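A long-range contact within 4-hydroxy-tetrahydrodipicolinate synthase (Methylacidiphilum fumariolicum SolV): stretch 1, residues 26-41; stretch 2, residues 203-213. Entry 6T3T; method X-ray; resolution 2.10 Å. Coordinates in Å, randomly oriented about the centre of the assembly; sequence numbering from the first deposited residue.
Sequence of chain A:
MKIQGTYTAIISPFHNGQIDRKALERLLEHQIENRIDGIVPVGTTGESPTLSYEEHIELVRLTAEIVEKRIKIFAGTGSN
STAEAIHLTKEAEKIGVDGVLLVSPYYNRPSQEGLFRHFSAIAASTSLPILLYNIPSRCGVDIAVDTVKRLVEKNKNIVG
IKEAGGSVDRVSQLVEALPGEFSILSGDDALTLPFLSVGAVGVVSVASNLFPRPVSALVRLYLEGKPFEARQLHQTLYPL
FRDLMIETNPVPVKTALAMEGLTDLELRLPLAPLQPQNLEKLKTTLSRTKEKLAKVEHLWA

Stretch 1 26-41: RLLEHQIENRIDGIVP
Stretch 2 203-213: VVSVASNLFPR

How does the helix of stretch 1 meet stretch 2? Residues 26-32 are helical, with backbone bonds such as His30 N to Arg26 O (3.0 Å), while 206-210 have helical phi/psi and lead through Phe211, the N-cap, into the helix opening at Pro212. Leu27 (chi1 t, chi2 p) starts sideways but brings CD1 to 4.0 Å from Asn209 O. His30 (t, chi2 56°) points toward stretch 2, and its CD2 lies 3.9 Å from Pro212 CG, oblique to the imidazole.

What does Gln31 bond to? Its chi angles of -63°, -58° and -60° curl the amide so that NE2 donates to Ser208 O (3.1 Å, 150°), a carbonyl of the irregular 206-210 segment. Two acceptors, Gln31 OE1 and Ser208 O, sit 3.3 Å apart without bonding; OE1 finds its hydrogen bond elsewhere in the structure.

Where do the two backbones come closest? Asn34 CA is 4.9 Å from Arg213 CA, the shortest CA pair, as the helix gives way to a turn (phi/psi -131/39, then 67/34 at Arg35). Asn34 (m, chi2 -65°) uses both ends of its amide: ND2 donates to His30 O (2.9 Å), and OD1 accepts from Arg213 NH2 (3.2 Å, 149°) at the guanidinium edge. Asn34 CB also packs on Pro212 CG at 3.6 Å. Arg35 (chi1 m, chi2 t) lays CG over one guanidinium face, its CD 4.0 Å from Arg213 NH1; Arg213 is extended at chi2 (t), with chi1 -105° and chi3 144° between wells.

What closes the contact beyond the turn? Ile36 (m, m; phi/psi -89/135) points toward stretch 2, setting CD1 3.6 Å from Pro212 CB and 4.1 Å from Ser208 CB. Along strand 38-40, Val40 (t) reaches Val204 (t) of strand 203-205: Val40 CG2 lies 3.9 Å from Val204 CG1, with CA atoms 7.7 Å apart, an apolar pairing of buried side chains.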

ATOM      1  N   ARG A  26      -9.580  27.722 -29.760  1.00 20.07           N
ATOM      2  CA  ARG A  26      -8.403  28.482 -29.354  1.00 25.44           C
ATOM      3  C   ARG A  26      -7.359  27.569 -28.735  1.00 20.44           C
ATOM      4  O   ARG A  26      -6.162  27.732 -28.987  1.00 18.59           O
ATOM      5  CB  ARG A  26      -8.744  29.624 -28.395  1.00 25.13           C
ATOM      6  CG  ARG A  26      -7.544  30.616 -28.335  1.00 35.59           C
ATOM      7  CD  ARG A  26      -7.802  31.977 -27.646  1.00 47.99           C
ATOM      8  NE  ARG A  26      -8.807  32.823 -28.309  1.00 55.64           N
ATOM      9  CZ  ARG A  26      -8.671  33.387 -29.515  1.00 56.99           C
ATOM     10  NH1 ARG A  26      -7.572  33.193 -30.241  1.00 49.91           N
ATOM     11  NH2 ARG A  26      -9.654  34.142 -30.005  1.00 48.09           N
ATOM     12  N   LEU A  27      -7.791  26.632 -27.886  1.00 19.28           N
ATOM     13  CA  LEU A  27      -6.845  25.731 -27.230  1.00 20.29           C
ATOM     14  C   LEU A  27      -6.136  24.848 -28.251  1.00 20.47           C
ATOM     15  O   LEU A  27      -4.917  24.633 -28.165  1.00 19.00           O
ATOM     16  CB  LEU A  27      -7.570  24.912 -26.158  1.00 20.01           C
ATOM     17  CG  LEU A  27      -6.883  23.817 -25.344  1.00 26.64           C
ATOM     18  CD1 LEU A  27      -6.155  24.325 -24.075  1.00 26.00           C
ATOM     19  CD2 LEU A  27      -7.936  22.784 -24.967  1.00 31.31           C
ATOM     20  N   LEU A  28      -6.890  24.330 -29.233  1.00 22.21           N
ATOM     21  CA  LEU A  28      -6.295  23.464 -30.241  1.00 19.35           C
ATOM     22  C   LEU A  28      -5.274  24.221 -31.085  1.00 19.23           C
ATOM     23  O   LEU A  28      -4.193  23.703 -31.368  1.00 22.29           O
ATOM     24  CB  LEU A  28      -7.399  22.844 -31.094  1.00 22.35           C
ATOM     25  CG  LEU A  28      -8.148  21.742 -30.350  1.00 18.87           C
ATOM     26  CD1 LEU A  28      -9.366  21.237 -31.133  1.00 19.16           C
ATOM     27  CD2 LEU A  28      -7.176  20.617 -30.075  1.00 19.64           C
ATOM     28  N   GLU A  29      -5.590  25.456 -31.480  1.00 23.82           N
ATOM     29  CA  GLU A  29      -4.633  26.253 -32.246  1.00 20.01           C
ATOM     30  C   GLU A  29      -3.371  26.533 -31.441  1.00 23.54           C
ATOM     31  O   GLU A  29      -2.265  26.507 -31.987  1.00 20.46           O
ATOM     32  CB  GLU A  29      -5.272  27.557 -32.707  1.00 16.48           C
ATOM     33  CG  GLU A  29      -6.425  27.362 -33.704  1.00 22.53           C
ATOM     34  CD  GLU A  29      -5.995  26.728 -35.044  1.00 24.64           C
ATOM     35  OE1 GLU A  29      -4.784  26.717 -35.382  1.00 24.55           O
ATOM     36  OE2 GLU A  29      -6.891  26.261 -35.783  1.00 26.53           O
ATOM     37  N   HIS A  30      -3.514  26.844 -30.151  1.00 21.28           N
ATOM     38  CA  HIS A  30      -2.328  27.089 -29.329  1.00 22.75           C
ATOM     39  C   HIS A  30      -1.444  25.843 -29.274  1.00 19.70           C
ATOM     40  O   HIS A  30      -0.212  25.954 -29.279  1.00 17.86           O
ATOM     41  CB  HIS A  30      -2.749  27.558 -27.922  1.00 18.22           C
ATOM     42  CG  HIS A  30      -1.630  28.166 -27.119  1.00 31.17           C
ATOM     43  ND1 HIS A  30      -0.884  29.244 -27.564  1.00 31.86           N
ATOM     44  CD2 HIS A  30      -1.134  27.853 -25.892  1.00 29.55           C
ATOM     45  CE1 HIS A  30       0.024  29.556 -26.655  1.00 29.83           C
ATOM     46  NE2 HIS A  30      -0.097  28.722 -25.638  1.00 27.53           N
ATOM     47  N   GLN A  31      -2.057  24.645 -29.256  1.00 17.84           N
ATOM     48  CA  GLN A  31      -1.269  23.411 -29.287  1.00 16.65           C
ATOM     49  C   GLN A  31      -0.500  23.288 -30.607  1.00 17.78           C
ATOM     50  O   GLN A  31       0.716  23.065 -30.609  1.00 13.74           O
ATOM     51  CB  GLN A  31      -2.163  22.181 -29.071  1.00 15.42           C
ATOM     52  CG  GLN A  31      -2.900  22.104 -27.689  1.00 17.95           C
ATOM     53  CD  GLN A  31      -1.925  22.127 -26.519  1.00 18.60           C
ATOM     54  OE1 GLN A  31      -1.066  21.251 -26.395  1.00 20.03           O
ATOM     55  NE2 GLN A  31      -1.997  23.176 -25.710  1.00 19.52           N
ATOM     56  N   ILE A  32      -1.200  23.438 -31.738  1.00 18.33           N
ATOM     57  CA  ILE A  32      -0.590  23.276 -33.062  1.00 16.32           C
ATOM     58  C   ILE A  32       0.555  24.262 -33.263  1.00 19.64           C
ATOM     59  O   ILE A  32       1.530  23.973 -33.965  1.00 20.97           O
ATOM     60  CB  ILE A  32      -1.662  23.458 -34.156  1.00 20.08           C
ATOM     61  CG1 ILE A  32      -2.686  22.332 -34.102  1.00 20.05           C
ATOM     62  CG2 ILE A  32      -1.011  23.595 -35.550  1.00 15.57           C
ATOM     63  CD1 ILE A  32      -3.964  22.656 -34.848  1.00 16.81           C
ATOM     64  N   GLU A  33       0.421  25.467 -32.706  1.00 16.34           N
ATOM     65  CA  GLU A  33       1.424  26.519 -32.871  1.00 23.71           C
ATOM     66  C   GLU A  33       2.653  26.302 -32.013  1.00 17.91           C
ATOM     67  O   GLU A  33       3.606  27.078 -32.114  1.00 19.77           O
ATOM     68  CB  GLU A  33       0.832  27.895 -32.497  1.00 19.27           C
ATOM     69  CG  GLU A  33      -0.152  28.504 -33.499  1.00 27.38           C
ATOM     70  CD  GLU A  33      -1.005  29.590 -32.825  1.00 37.92           C
ATOM     71  OE1 GLU A  33      -0.765  29.849 -31.613  1.00 32.34           O
ATOM     72  OE2 GLU A  33      -1.929  30.147 -33.473  1.00 42.08           O
ATOM     73  N   ASN A  34       2.640  25.295 -31.149  1.00 18.29           N
ATOM     74  CA  ASN A  34       3.687  25.164 -30.162  1.00 19.43           C
ATOM     75  C   ASN A  34       4.267  23.769 -30.132  1.00 17.91           C
ATOM     76  O   ASN A  34       4.599  23.239 -29.070  1.00 20.02           O
ATOM     77  CB  ASN A  34       3.153  25.609 -28.806  1.00 20.76           C
ATOM     78  CG  ASN A  34       3.154  27.113 -28.686  1.00 19.78           C
ATOM     79  OD1 ASN A  34       4.216  27.733 -28.691  1.00 26.33           O
ATOM     80  ND2 ASN A  34       1.986  27.711 -28.651  1.00 20.64           N
ATOM     81  N   ARG A  35       4.416  23.166 -31.311  1.00 17.09           N
ATOM     82  CA  ARG A  35       5.247  21.980 -31.518  1.00 18.69           C
ATOM     83  C   ARG A  35       4.702  20.744 -30.799  1.00 19.24           C
ATOM     84  O   ARG A  35       5.463  19.901 -30.324  1.00 19.86           O
ATOM     85  CB  ARG A  35       6.703  22.276 -31.133  1.00 17.72           C
ATOM     86  CG  ARG A  35       7.212  23.548 -31.851  1.00 26.27           C
ATOM     87  CD  ARG A  35       8.726  23.613 -31.933  1.00 32.44           C
ATOM     88  NE  ARG A  35       9.296  22.415 -32.541  1.00 35.03           N
ATOM     89  CZ  ARG A  35      10.603  22.171 -32.632  1.00 37.19           C
ATOM     90  NH1 ARG A  35      11.490  23.051 -32.162  1.00 31.80           N
ATOM     91  NH2 ARG A  35      11.021  21.044 -33.194  1.00 36.71           N
ATOM     92  N   ILE A  36       3.389  20.636 -30.701  1.00 12.68           N
ATOM     93  CA  ILE A  36       2.747  19.471 -30.128  1.00 14.96           C
ATOM     94  C   ILE A  36       2.514  18.440 -31.233  1.00 20.34           C
ATOM     95  O   ILE A  36       2.075  18.778 -32.348  1.00 15.86           O
ATOM     96  CB  ILE A  36       1.453  19.896 -29.423  1.00 14.02           C
ATOM     97  CG1 ILE A  36       1.848  20.896 -28.335  1.00 13.81           C
ATOM     98  CG2 ILE A  36       0.674  18.706 -28.900  1.00 15.98           C
ATOM     99  CD1 ILE A  36       2.454  20.215 -27.099  1.00 12.38           C
ATOM    100  N   ASP A  37       2.837  17.183 -30.942  1.00 18.94           N
ATOM    101  CA  ASP A  37       2.749  16.164 -31.977  1.00 20.92           C
ATOM    102  C   ASP A  37       1.338  15.648 -32.182  1.00 20.69           C
ATOM    103  O   ASP A  37       1.038  15.144 -33.273  1.00 16.95           O
ATOM    104  CB  ASP A  37       3.690  15.011 -31.658  1.00 17.61           C
ATOM    105  CG  ASP A  37       5.130  15.463 -31.664  1.00 23.12           C
ATOM    106  OD1 ASP A  37       5.613  15.804 -32.759  1.00 28.01           O
ATOM    107  OD2 ASP A  37       5.733  15.587 -30.573  1.00 20.07           O
ATOM    108  N   GLY A  38       0.479  15.752 -31.176  1.00 13.47           N
ATOM    109  CA  GLY A  38      -0.862  15.226 -31.335  1.00 19.54           C
ATOM    110  C   GLY A  38      -1.709  15.541 -30.129  1.00 17.30           C
ATOM    111  O   GLY A  38      -1.236  16.094 -29.130  1.00 17.58           O
ATOM    112  N   ILE A  39      -2.979  15.159 -30.232  1.00 16.01           N
ATOM    113  CA  ILE A  39      -4.011  15.497 -29.259  1.00 15.55           C
ATOM    114  C   ILE A  39      -4.705  14.213 -28.811  1.00 17.76           C
ATOM    115  O   ILE A  39      -4.992  13.334 -29.630  1.00 16.55           O
ATOM    116  CB  ILE A  39      -5.038  16.486 -29.872  1.00 19.63           C
ATOM    117  CG1 ILE A  39      -4.337  17.740 -30.420  1.00 20.90           C
ATOM    118  CG2 ILE A  39      -6.134  16.861 -28.860  1.00 13.68           C
ATOM    119  CD1 ILE A  39      -3.781  18.675 -29.347  1.00 16.00           C
ATOM    120  N   VAL A  40      -4.982  14.109 -27.516  1.00 15.58           N
ATOM    121  CA  VAL A  40      -5.839  13.057 -26.974  1.00 17.62           C
ATOM    122  C   VAL A  40      -7.119  13.705 -26.459  1.00 17.04           C
ATOM    123  O   VAL A  40      -7.150  14.202 -25.329  1.00 18.66           O
ATOM    124  CB  VAL A  40      -5.141  12.282 -25.858  1.00 20.82           C
ATOM    125  CG1 VAL A  40      -6.119  11.331 -25.220  1.00 24.01           C
ATOM    126  CG2 VAL A  40      -3.949  11.557 -26.399  1.00 22.21           C
ATOM    127  N   PRO A  41      -8.177  13.760 -27.250  1.00 18.50           N
ATOM    128  CA  PRO A  41      -9.433  14.317 -26.750  1.00 18.71           C
ATOM    129  C   PRO A  41     -10.192  13.282 -25.945  1.00 18.84           C
ATOM    130  O   PRO A  41     -10.048  12.079 -26.160  1.00 22.60           O
ATOM    131  CB  PRO A  41     -10.186  14.693 -28.032  1.00 19.62           C
ATOM    132  CG  PRO A  41      -9.714  13.644 -29.034  1.00 21.13           C
ATOM    133  CD  PRO A  41      -8.298  13.245 -28.628  1.00 18.92           C
ATOM    134  N   VAL A 203       5.286  11.507 -24.161  1.00 16.18           N
ATOM    135  CA  VAL A 203       4.380  11.746 -23.048  1.00 14.02           C
ATOM    136  C   VAL A 203       2.991  12.055 -23.584  1.00 18.25           C
ATOM    137  O   VAL A 203       2.837  12.743 -24.594  1.00 16.17           O
ATOM    138  CB  VAL A 203       4.920  12.888 -22.152  1.00 17.37           C
ATOM    139  CG1 VAL A 203       4.977  14.227 -22.932  1.00 13.70           C
ATOM    140  CG2 VAL A 203       4.124  12.988 -20.886  1.00 14.19           C
ATOM    141  N   VAL A 204       1.980  11.516 -22.921  1.00 14.44           N
ATOM    142  CA  VAL A 204       0.633  12.042 -23.001  1.00 13.56           C
ATOM    143  C   VAL A 204       0.473  12.950 -21.789  1.00 20.08           C
ATOM    144  O   VAL A 204       0.354  12.475 -20.653  1.00 16.11           O
ATOM    145  CB  VAL A 204      -0.419  10.928 -23.023  1.00 18.43           C
ATOM    146  CG1 VAL A 204      -1.820  11.538 -23.158  1.00 17.24           C
ATOM    147  CG2 VAL A 204      -0.137   9.942 -24.165  1.00 11.75           C
ATOM    148  N   SER A 205       0.468  14.252 -22.039  1.00 14.16           N
ATOM    149  CA  SER A 205       0.758  15.264 -21.044  1.00 15.43           C
ATOM    150  C   SER A 205      -0.485  16.035 -20.629  1.00 17.43           C
ATOM    151  O   SER A 205      -1.364  16.308 -21.448  1.00 15.87           O
ATOM    152  CB  SER A 205       1.800  16.242 -21.591  1.00 17.53           C
ATOM    153  OG  SER A 205       1.833  17.400 -20.822  1.00 14.72           O
ATOM    154  N   VAL A 206      -0.541  16.377 -19.345  1.00 16.35           N
ATOM    155  CA  VAL A 206      -1.503  17.344 -18.839  1.00 16.95           C
ATOM    156  C   VAL A 206      -0.935  18.742 -18.871  1.00 15.16           C
ATOM    157  O   VAL A 206      -1.625  19.671 -19.279  1.00 13.07           O
ATOM    158  CB  VAL A 206      -1.935  16.989 -17.402  1.00 15.26           C
ATOM    159  CG1 VAL A 206      -2.873  18.096 -16.839  1.00 12.54           C
ATOM    160  CG2 VAL A 206      -2.579  15.624 -17.354  1.00 15.07           C
ATOM    161  N   ALA A 207       0.328  18.899 -18.425  1.00 13.63           N
ATOM    162  CA  ALA A 207       0.917  20.231 -18.300  1.00 17.69           C
ATOM    163  C   ALA A 207       0.967  20.960 -19.636  1.00 16.07           C
ATOM    164  O   ALA A 207       0.898  22.189 -19.661  1.00 13.75           O
ATOM    165  CB  ALA A 207       2.337  20.148 -17.735  1.00 13.62           C
ATOM    166  N   SER A 208       1.081  20.214 -20.747  1.00 15.73           N
ATOM    167  CA  SER A 208       1.186  20.813 -22.068  1.00 16.38           C
ATOM    168  C   SER A 208      -0.061  21.595 -22.466  1.00 16.49           C
ATOM    169  O   SER A 208       0.011  22.353 -23.434  1.00 15.95           O
ATOM    170  CB  SER A 208       1.472  19.730 -23.108  1.00 17.74           C
ATOM    171  OG  SER A 208       0.467  18.724 -23.119  1.00 15.50           O
ATOM    172  N   ASN A 209      -1.182  21.409 -21.753  1.00 14.34           N
ATOM    173  CA  ASN A 209      -2.369  22.248 -21.915  1.00 16.81           C
ATOM    174  C   ASN A 209      -2.041  23.707 -21.668  1.00 18.88           C
ATOM    175  O   ASN A 209      -2.614  24.608 -22.301  1.00 12.62           O
ATOM    176  CB  ASN A 209      -3.455  21.830 -20.929  1.00 13.34           C
ATOM    177  CG  ASN A 209      -4.305  20.704 -21.426  1.00 16.46           C
ATOM    178  OD1 ASN A 209      -5.131  20.877 -22.329  1.00 14.33           O
ATOM    179  ND2 ASN A 209      -4.119  19.521 -20.830  1.00 15.79           N
ATOM    180  N   LEU A 210      -1.163  23.948 -20.701  1.00 14.74           N
ATOM    181  CA  LEU A 210      -0.773  25.268 -20.259  1.00 16.71           C
ATOM    182  C   LEU A 210       0.504  25.734 -20.922  1.00 19.39           C
ATOM    183  O   LEU A 210       0.571  26.876 -21.390  1.00 20.10           O
ATOM    184  CB  LEU A 210      -0.579  25.273 -18.742  1.00 18.55           C
ATOM    185  CG  LEU A 210      -1.817  25.139 -17.851  1.00 19.21           C
ATOM    186  CD1 LEU A 210      -1.365  24.780 -16.435  1.00 14.09           C
ATOM    187  CD2 LEU A 210      -2.682  26.442 -17.847  1.00 14.02           C
ATOM    188  N   PHE A 211       1.500  24.847 -21.002  1.00 16.12           N
ATOM    189  CA  PHE A 211       2.841  25.181 -21.486  1.00 16.08           C
ATOM    190  C   PHE A 211       3.243  24.165 -22.549  1.00 16.54           C
ATOM    191  O   PHE A 211       4.145  23.343 -22.334  1.00 17.12           O
ATOM    192  CB  PHE A 211       3.843  25.226 -20.332  1.00 17.74           C
ATOM    193  CG  PHE A 211       3.497  26.240 -19.282  1.00 20.76           C
ATOM    194  CD1 PHE A 211       3.709  27.592 -19.514  1.00 19.25           C
ATOM    195  CD2 PHE A 211       2.933  25.844 -18.072  1.00 19.12           C
ATOM    196  CE1 PHE A 211       3.384  28.550 -18.548  1.00 26.74           C
ATOM    197  CE2 PHE A 211       2.576  26.798 -17.094  1.00 20.54           C
ATOM    198  CZ  PHE A 211       2.819  28.164 -17.338  1.00 21.73           C
ATOM    199  N   PRO A 212       2.589  24.205 -23.718  1.00 15.55           N
ATOM    200  CA  PRO A 212       2.904  23.223 -24.777  1.00 14.82           C
ATOM    201  C   PRO A 212       4.346  23.271 -25.264  1.00 15.93           C
ATOM    202  O   PRO A 212       4.988  22.229 -25.381  1.00 16.36           O
ATOM    203  CB  PRO A 212       1.909  23.595 -25.900  1.00 14.71           C
ATOM    204  CG  PRO A 212       1.556  25.012 -25.647  1.00 18.29           C
ATOM    205  CD  PRO A 212       1.532  25.147 -24.134  1.00 14.30           C
ATOM    206  N   ARG A 213       4.887  24.447 -25.551  1.00 17.82           N
ATOM    207  CA  ARG A 213       6.265  24.485 -26.045  1.00 19.58           C
ATOM    208  C   ARG A 213       7.287  23.998 -25.030  1.00 17.02           C
ATOM    209  O   ARG A 213       8.164  23.206 -25.416  1.00 14.13           O
ATOM    210  CB  ARG A 213       6.648  25.889 -26.505  1.00 20.36           C
ATOM    211  CG  ARG A 213       6.699  26.108 -27.984  1.00 31.45           C
ATOM    212  CD  ARG A 213       7.398  27.422 -28.317  1.00 23.49           C
ATOM    213  NE  ARG A 213       8.182  27.301 -29.523  1.00 33.67           N
ATOM    214  CZ  ARG A 213       7.761  27.737 -30.703  1.00 30.36           C
ATOM    215  NH1 ARG A 213       8.512  27.586 -31.768  1.00 35.06           N
ATOM    216  NH2 ARG A 213       6.582  28.329 -30.808  1.00 33.21           N
TER